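Local coordinates for protein UL16 (Human herpesvirus 5 strain ad169, PDB 2WY3), which helps human cytomegalovirus evade natural killer cells by sequestering ligands of the activating receptor KLRK1 (NKG2D), such as ULBP1 and ULBP2, inside the infected cell, at residues L14-T17 with E18-S21; R102-N106 with L107-R111; I73-F76 with S77-T81. All blocks are in the same frame, centred on the assembly; numbering follows the deposited sequence.

Interaction 1 (L14-T17 with E18-S21); sequences LNVT and ELAS. With NAG (2-acetamido-2-deoxy-beta-D-glucopyranose), chain H.
N15 and V16 receive the amides of E18 and L19, each three residues on (E18 N to N15 O 2.9 Å, L19 N to V16 O 3.2 Å), and these two overlapping turns wind the chain helically. N15 carries an N-linked NAG, C1 being bonded to ND2, and its OD1 takes a weak hydrogen bond from the amide of T17, the threonine of the N-V-T sequon. E18 reaches back alongside the sugar: its extended chain lays CG 3.4 Å from the ring O5 and brings OE2 within 3.5 Å of N15 ND2. One water ties asparagine, carboxylate and sugar together, accepting from N15 ND2 and donating to E18 OE2 (2.9 Å) and to O7 of the NAG acetamide. Two further waters bridge the next turn, one between V16 O and A20 N, the other between T17 O and S21 N. On the apolar side, L14 crosses L19 at about a right angle, L14 CD1 to L19 CD2 4.2 Å. Both leucines rest on L115 of strand 110-118, L14 and V16 touch strand 62-68, and the glycan rises from the outer side of this loop between strands 10-13 and 27-31.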
# COMPACT_ATOMS: atom_id res chain seq x y z
N LEU B 14 25.51 -7.97 -8.63
CA LEU B 14 25.35 -7.49 -7.27
C LEU B 14 26.58 -7.79 -6.42
O LEU B 14 27.06 -8.92 -6.39
CB LEU B 14 24.10 -8.08 -6.61
CG LEU B 14 23.91 -7.69 -5.14
CD1 LEU B 14 23.66 -6.18 -5.03
CD2 LEU B 14 22.77 -8.48 -4.52
N ASN B 15 27.09 -6.77 -5.74
CA ASN B 15 28.14 -6.97 -4.75
C ASN B 15 27.66 -6.36 -3.45
O ASN B 15 27.69 -5.13 -3.29
CB ASN B 15 29.44 -6.32 -5.21
CG ASN B 15 30.59 -6.55 -4.23
OD1 ASN B 15 30.37 -6.75 -3.03
ND2 ASN B 15 31.81 -6.53 -4.74
N VAL B 16 27.20 -7.20 -2.53
CA VAL B 16 26.54 -6.68 -1.33
C VAL B 16 27.47 -5.84 -0.47
O VAL B 16 27.01 -4.96 0.28
CB VAL B 16 25.88 -7.82 -0.49
CG1 VAL B 16 24.78 -8.51 -1.29
CG2 VAL B 16 26.94 -8.82 -0.04
N THR B 17 28.77 -6.09 -0.59
CA THR B 17 29.77 -5.35 0.17
C THR B 17 29.83 -3.88 -0.25
O THR B 17 30.33 -3.03 0.49
CB THR B 17 31.16 -5.99 0.02
OG1 THR B 17 31.06 -7.40 0.31
CG2 THR B 17 32.15 -5.36 0.98
N GLU B 18 29.32 -3.57 -1.44
CA GLU B 18 29.37 -2.20 -1.94
C GLU B 18 28.13 -1.40 -1.55
O GLU B 18 28.13 -0.17 -1.68
CB GLU B 18 29.52 -2.18 -3.46
CG GLU B 18 30.85 -2.70 -3.96
CD GLU B 18 30.88 -2.84 -5.47
OE1 GLU B 18 29.85 -2.54 -6.11
OE2 GLU B 18 31.92 -3.26 -6.01
N LEU B 19 27.10 -2.08 -1.07
CA LEU B 19 25.82 -1.39 -0.84
C LEU B 19 25.89 -0.29 0.21
O LEU B 19 25.26 0.76 0.05
CB LEU B 19 24.71 -2.39 -0.46
CG LEU B 19 24.31 -3.39 -1.54
CD1 LEU B 19 23.26 -4.35 -1.00
CD2 LEU B 19 23.80 -2.66 -2.77
N ALA B 20 26.64 -0.52 1.28
CA ALA B 20 26.70 0.47 2.36
C ALA B 20 27.10 1.86 1.87
O ALA B 20 26.55 2.86 2.33
CB ALA B 20 27.63 0.00 3.48
N SER B 21 28.05 1.92 0.94
CA SER B 21 28.59 3.19 0.45
C SER B 21 27.79 3.87 -0.66
O SER B 21 28.07 5.02 -1.03
CB SER B 21 30.05 3.01 0.01
OG SER B 21 30.14 2.16 -1.13
C1 NAG H . 32.80 -6.51 -3.69
C2 NAG H . 33.99 -7.12 -4.43
C3 NAG H . 35.29 -6.96 -3.66
C4 NAG H . 35.47 -5.52 -3.19
C5 NAG H . 34.23 -5.01 -2.46
C6 NAG H . 34.38 -3.53 -2.18
C7 NAG H . 33.68 -8.98 -5.95
C8 NAG H . 33.39 -10.44 -6.12
N2 NAG H . 33.75 -8.52 -4.70
O3 NAG H . 36.38 -7.30 -4.49
O4 NAG H . 36.58 -5.46 -2.31
O5 NAG H . 33.07 -5.19 -3.25
O6 NAG H . 34.44 -2.84 -3.41
O7 NAG H . 33.86 -8.26 -6.93
O HOH W 1 31.99 -5.76 -7.49
O HOH W 2 27.64 -2.98 2.35
O HOH W 3 30.09 -0.37 0.95

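Interaction 2 (R102-N106 with L107-R111); sequences RMVTN and LTVGR. With NAG (2-acetamido-2-deoxy-beta-D-glucopyranose), chain M.
T108 reaches back to M103 and T105 and closes the loop with its hydroxyl. T108 OG1 donates to M103 O at 2.7 Å, in the carbonyl plane and on a lone pair, and accepts from T105 N at 3.0 Å. With OG1 set between the backbone N and the carbonyl carbon (chi1 61°), one hydroxyl can serve both groups. T105 answers in kind: its OG1 accepts from L107 N at 3.0 Å, an ST turn, while its carbonyl O takes two amides, T108 N at 3.0 Å and V109 N at 3.2 Å. Apolar contact is slighter, V104 CG1 lying 4.3 Å from V109 CG1. T108 CG2 sits over one face of the R102 guanidinium, offset toward its rim, 3.9 Å from NH1. That guanidinium is positioned from further out: NE donates to N82 OD1, NH1 bonds Y112 OH, and F53 makes a cation-pi contact. Y112 OH is also bonded to T108 O, so the same tyrosine steadies both partners. N106, whose carbonyl is held by W55 NE1, bears a NAG joined through ND2 to C1, with a weak hydrogen bond from ND2 to the acetamide O7. T108 is the threonine of this N-L-T sequon. The chemistry implies a turn knit by short-range polar bonds: two threonine hydroxyls and one doubly used carbonyl engage the M103 carbonyl and the amides of T105, L107, T108 and V109, and the sugar projects from the bend.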
# COMPACT_ATOMS: atom_id res chain seq x y z
N ARG B 102 7.37 -7.09 7.49
CA ARG B 102 7.81 -8.19 8.33
C ARG B 102 7.55 -7.86 9.78
O ARG B 102 7.49 -6.68 10.15
CB ARG B 102 9.32 -8.42 8.17
CG ARG B 102 9.82 -8.32 6.74
CD ARG B 102 11.32 -8.63 6.69
NE ARG B 102 11.59 -10.06 6.58
CZ ARG B 102 12.79 -10.61 6.68
NH1 ARG B 102 13.86 -9.86 6.93
NH2 ARG B 102 12.93 -11.92 6.55
N MET B 103 7.42 -8.89 10.61
CA MET B 103 7.42 -8.71 12.05
C MET B 103 8.78 -8.16 12.44
O MET B 103 9.81 -8.57 11.90
CB MET B 103 7.15 -10.03 12.76
CG MET B 103 5.80 -10.63 12.39
SD MET B 103 5.45 -12.15 13.30
CE MET B 103 6.83 -13.17 12.81
N VAL B 104 8.79 -7.21 13.38
CA VAL B 104 10.02 -6.60 13.85
C VAL B 104 10.58 -7.38 15.04
O VAL B 104 9.93 -7.49 16.09
CB VAL B 104 9.82 -5.12 14.22
CG1 VAL B 104 11.12 -4.52 14.73
CG2 VAL B 104 9.32 -4.34 13.01
N THR B 105 11.76 -7.95 14.86
CA THR B 105 12.39 -8.77 15.89
C THR B 105 13.89 -8.53 15.85
O THR B 105 14.40 -7.87 14.95
CB THR B 105 12.18 -10.27 15.62
OG1 THR B 105 12.95 -10.66 14.48
CG2 THR B 105 10.70 -10.58 15.36
N ASN B 106 14.59 -9.10 16.83
CA ASN B 106 16.05 -9.06 16.83
C ASN B 106 16.68 -9.65 15.56
O ASN B 106 17.86 -9.49 15.34
CB ASN B 106 16.61 -9.72 18.10
CG ASN B 106 15.91 -11.03 18.46
OD1 ASN B 106 15.46 -11.79 17.59
ND2 ASN B 106 15.85 -11.32 19.78
N LEU B 107 15.88 -10.34 14.74
CA LEU B 107 16.41 -10.95 13.52
C LEU B 107 16.00 -10.22 12.25
O LEU B 107 16.43 -10.57 11.15
CB LEU B 107 16.00 -12.44 13.44
CG LEU B 107 16.62 -13.32 14.53
CD1 LEU B 107 16.17 -14.77 14.40
CD2 LEU B 107 18.16 -13.23 14.45
N THR B 108 15.16 -9.20 12.37
CA THR B 108 14.75 -8.45 11.17
C THR B 108 15.14 -6.97 11.24
O THR B 108 14.90 -6.23 10.28
CB THR B 108 13.23 -8.56 10.88
OG1 THR B 108 12.49 -8.03 11.99
CG2 THR B 108 12.82 -10.03 10.64
N VAL B 109 15.72 -6.54 12.36
CA VAL B 109 16.26 -5.18 12.45
C VAL B 109 17.47 -5.06 11.52
O VAL B 109 18.22 -6.02 11.32
CB VAL B 109 16.65 -4.78 13.90
CG1 VAL B 109 15.40 -4.47 14.74
CG2 VAL B 109 17.51 -5.86 14.56
N GLY B 110 17.66 -3.88 10.94
CA GLY B 110 18.76 -3.69 10.01
C GLY B 110 18.41 -2.71 8.92
O GLY B 110 17.71 -1.73 9.17
N ARG B 111 18.93 -2.96 7.72
CA ARG B 111 18.85 -2.00 6.61
C ARG B 111 18.25 -2.70 5.41
O ARG B 111 18.76 -3.74 4.99
CB ARG B 111 20.28 -1.55 6.27
CG ARG B 111 20.39 -0.30 5.39
CD ARG B 111 21.87 0.02 5.11
NE ARG B 111 22.37 -0.77 3.98
CZ ARG B 111 23.46 -1.52 4.01
NH1 ARG B 111 24.21 -1.60 5.10
NH2 ARG B 111 23.79 -2.20 2.92
C1 NAG M . 15.11 -12.53 20.11
C2 NAG M . 15.41 -12.90 21.57
C3 NAG M . 14.54 -14.05 22.06
C4 NAG M . 13.07 -13.78 21.76
C5 NAG M . 12.91 -13.41 20.29
C6 NAG M . 11.47 -13.05 19.93
C7 NAG M . 17.71 -12.35 22.06
C8 NAG M . 19.10 -12.85 22.35
N2 NAG M . 16.80 -13.27 21.76
O3 NAG M . 14.73 -14.21 23.46
O4 NAG M . 12.30 -14.92 22.09
O5 NAG M . 13.73 -12.30 19.96
O6 NAG M . 11.39 -12.89 18.52
O7 NAG M . 17.46 -11.15 22.08

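Interaction 3 (I73-F76 with S77-T81); sequences IRNF and SDITT. With NAG (2-acetamido-2-deoxy-beta-D-glucopyranose), chain L.
I79 leans its CG2 branch back against N75 and F76, and this van der Waals contact joins 73-76 to 77-81, between which there is no hydrogen bond. The I79 CG2 methyl lies 3.2 Å from the carbonyl F76 O; its apolar neighbour is F76 CB, and N75 CB is 3.9 Å from I79 CG2. The other branch, with CG1 between the backbone N and the carbonyl carbon (chi1 65°), heads for the glycan. That glycan is covalent: NAG C1 is joined to N75 ND2 at 1.4 Å, in an N-F-S sequon, and the sugar lies over the chain with I79 CD1 3.7 Å from its O6 and I73 O 3.6 Å from the acetamide methyl C8. In the fold, the segment leaves strand 71-74, the edge of the six-stranded sheet, through a classic beta bulge, where I73 and R74 share L66 as their partner on strand 62-68, and then runs as a loop to strand 82-89 of the three-stranded sheet. Polar bonds shape that crossing. D78 OD1 accepts the amide T80 N at 3.0 Å, making an Asx turn, and also the hydroxyl T80 OG1 at 2.7 Å on its syn side, so a single carboxylate oxygen holds both the backbone amide and the hydroxyl of T80. Q85 uses both atoms of its amide group on 73-76, NE2 to N75 OD1 and OE1 to F76 N, which steadies the glycosylated asparagine; S77 OG is bonded to D63. Aromatic packing turns inward, away from the sugar: the buried F76 ring meets W65 edge to face and touches T100 and R102 of strand 95-102.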
# COMPACT_ATOMS: atom_id res chain seq x y z
N ILE B 73 11.14 -14.13 -8.01
CA ILE B 73 12.04 -15.17 -8.54
C ILE B 73 13.05 -15.64 -7.49
O ILE B 73 13.78 -16.62 -7.68
CB ILE B 73 12.78 -14.72 -9.83
CG1 ILE B 73 13.62 -13.47 -9.58
CG2 ILE B 73 11.78 -14.43 -10.95
CD1 ILE B 73 14.58 -13.17 -10.74
N ARG B 74 13.07 -14.95 -6.36
CA ARG B 74 13.89 -15.35 -5.23
C ARG B 74 13.29 -14.81 -3.94
O ARG B 74 13.06 -13.61 -3.84
CB ARG B 74 15.32 -14.83 -5.40
CG ARG B 74 16.26 -15.21 -4.26
CD ARG B 74 17.67 -14.69 -4.53
NE ARG B 74 18.53 -14.81 -3.36
CZ ARG B 74 19.84 -15.03 -3.42
NH1 ARG B 74 20.56 -15.12 -2.31
NH2 ARG B 74 20.43 -15.17 -4.61
N ASN B 75 13.03 -15.69 -2.96
CA ASN B 75 12.55 -15.26 -1.65
C ASN B 75 13.71 -14.93 -0.72
O ASN B 75 14.82 -15.43 -0.92
CB ASN B 75 11.74 -16.37 -0.96
CG ASN B 75 10.39 -16.61 -1.59
OD1 ASN B 75 9.59 -15.69 -1.74
ND2 ASN B 75 10.13 -17.88 -1.94
N PHE B 76 13.45 -14.14 0.31
CA PHE B 76 14.36 -14.11 1.46
C PHE B 76 14.61 -15.57 1.89
O PHE B 76 13.71 -16.41 1.82
CB PHE B 76 13.74 -13.35 2.63
CG PHE B 76 13.90 -11.85 2.56
CD1 PHE B 76 15.03 -11.28 1.98
CD2 PHE B 76 12.94 -11.01 3.12
CE1 PHE B 76 15.20 -9.89 1.94
CE2 PHE B 76 13.09 -9.64 3.10
CZ PHE B 76 14.23 -9.07 2.51
N SER B 77 15.83 -15.85 2.34
CA SER B 77 16.18 -17.20 2.80
C SER B 77 15.35 -17.61 4.01
O SER B 77 15.12 -18.80 4.24
CB SER B 77 17.67 -17.28 3.14
OG SER B 77 18.00 -16.43 4.22
N ASP B 78 14.93 -16.63 4.81
CA ASP B 78 14.06 -16.88 5.95
C ASP B 78 12.78 -16.08 5.82
O ASP B 78 12.77 -14.86 6.02
CB ASP B 78 14.76 -16.53 7.26
CG ASP B 78 13.95 -16.95 8.48
OD1 ASP B 78 12.72 -17.17 8.34
OD2 ASP B 78 14.54 -17.06 9.58
N ILE B 79 11.69 -16.77 5.49
CA ILE B 79 10.43 -16.08 5.25
C ILE B 79 9.45 -16.14 6.42
O ILE B 79 8.33 -15.66 6.31
CB ILE B 79 9.72 -16.60 3.99
CG1 ILE B 79 9.31 -18.07 4.16
CG2 ILE B 79 10.62 -16.42 2.77
CD1 ILE B 79 8.55 -18.62 2.96
N THR B 80 9.88 -16.71 7.55
CA THR B 80 8.97 -16.93 8.67
C THR B 80 8.42 -15.64 9.28
O THR B 80 7.33 -15.63 9.85
CB THR B 80 9.60 -17.81 9.78
OG1 THR B 80 10.82 -17.20 10.24
CG2 THR B 80 9.90 -19.20 9.25
N THR B 81 9.19 -14.56 9.16
CA THR B 81 8.76 -13.27 9.69
C THR B 81 8.04 -12.41 8.65
O THR B 81 7.58 -11.31 8.96
CB THR B 81 9.95 -12.45 10.20
OG1 THR B 81 10.84 -12.18 9.11
CG2 THR B 81 10.69 -13.21 11.29
C1 NAG L . 8.76 -18.16 -2.32
C2 NAG L . 8.81 -19.25 -3.40
C3 NAG L . 7.41 -19.73 -3.76
C4 NAG L . 6.67 -20.15 -2.50
C5 NAG L . 6.68 -19.02 -1.48
C6 NAG L . 6.01 -19.44 -0.18
C7 NAG L . 10.70 -19.12 -4.93
C8 NAG L . 11.19 -18.66 -6.28
N2 NAG L . 9.45 -18.80 -4.62
O3 NAG L . 7.49 -20.80 -4.67
O4 NAG L . 5.34 -20.46 -2.84
O5 NAG L . 8.00 -18.61 -1.21
O6 NAG L . 6.73 -20.52 0.40
O7 NAG L . 11.46 -19.75 -4.19

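Along the chain the order is interaction 1, interaction 3, interaction 2, all within one beta-sheet domain, the predicted extracellular part of the protein. Interactions 2 and 3 are neighbours, their centres about 13 Å apart: M103 N probably hydrogen-bonds T81 O, and T108 CG2 packs on T81 OG1, so the loops after strands 71-74 and 95-102 lie side by side where the two larger sheets are linked. Interaction 1 stands apart, and its centre lies about 20 Å from the centres of both; it meets interaction 2 where L19 CB packs on R111 NH2, but does not touch interaction 3. Each contact holds one N-glycosylated sequon, and the three glycans are attached in three different loops.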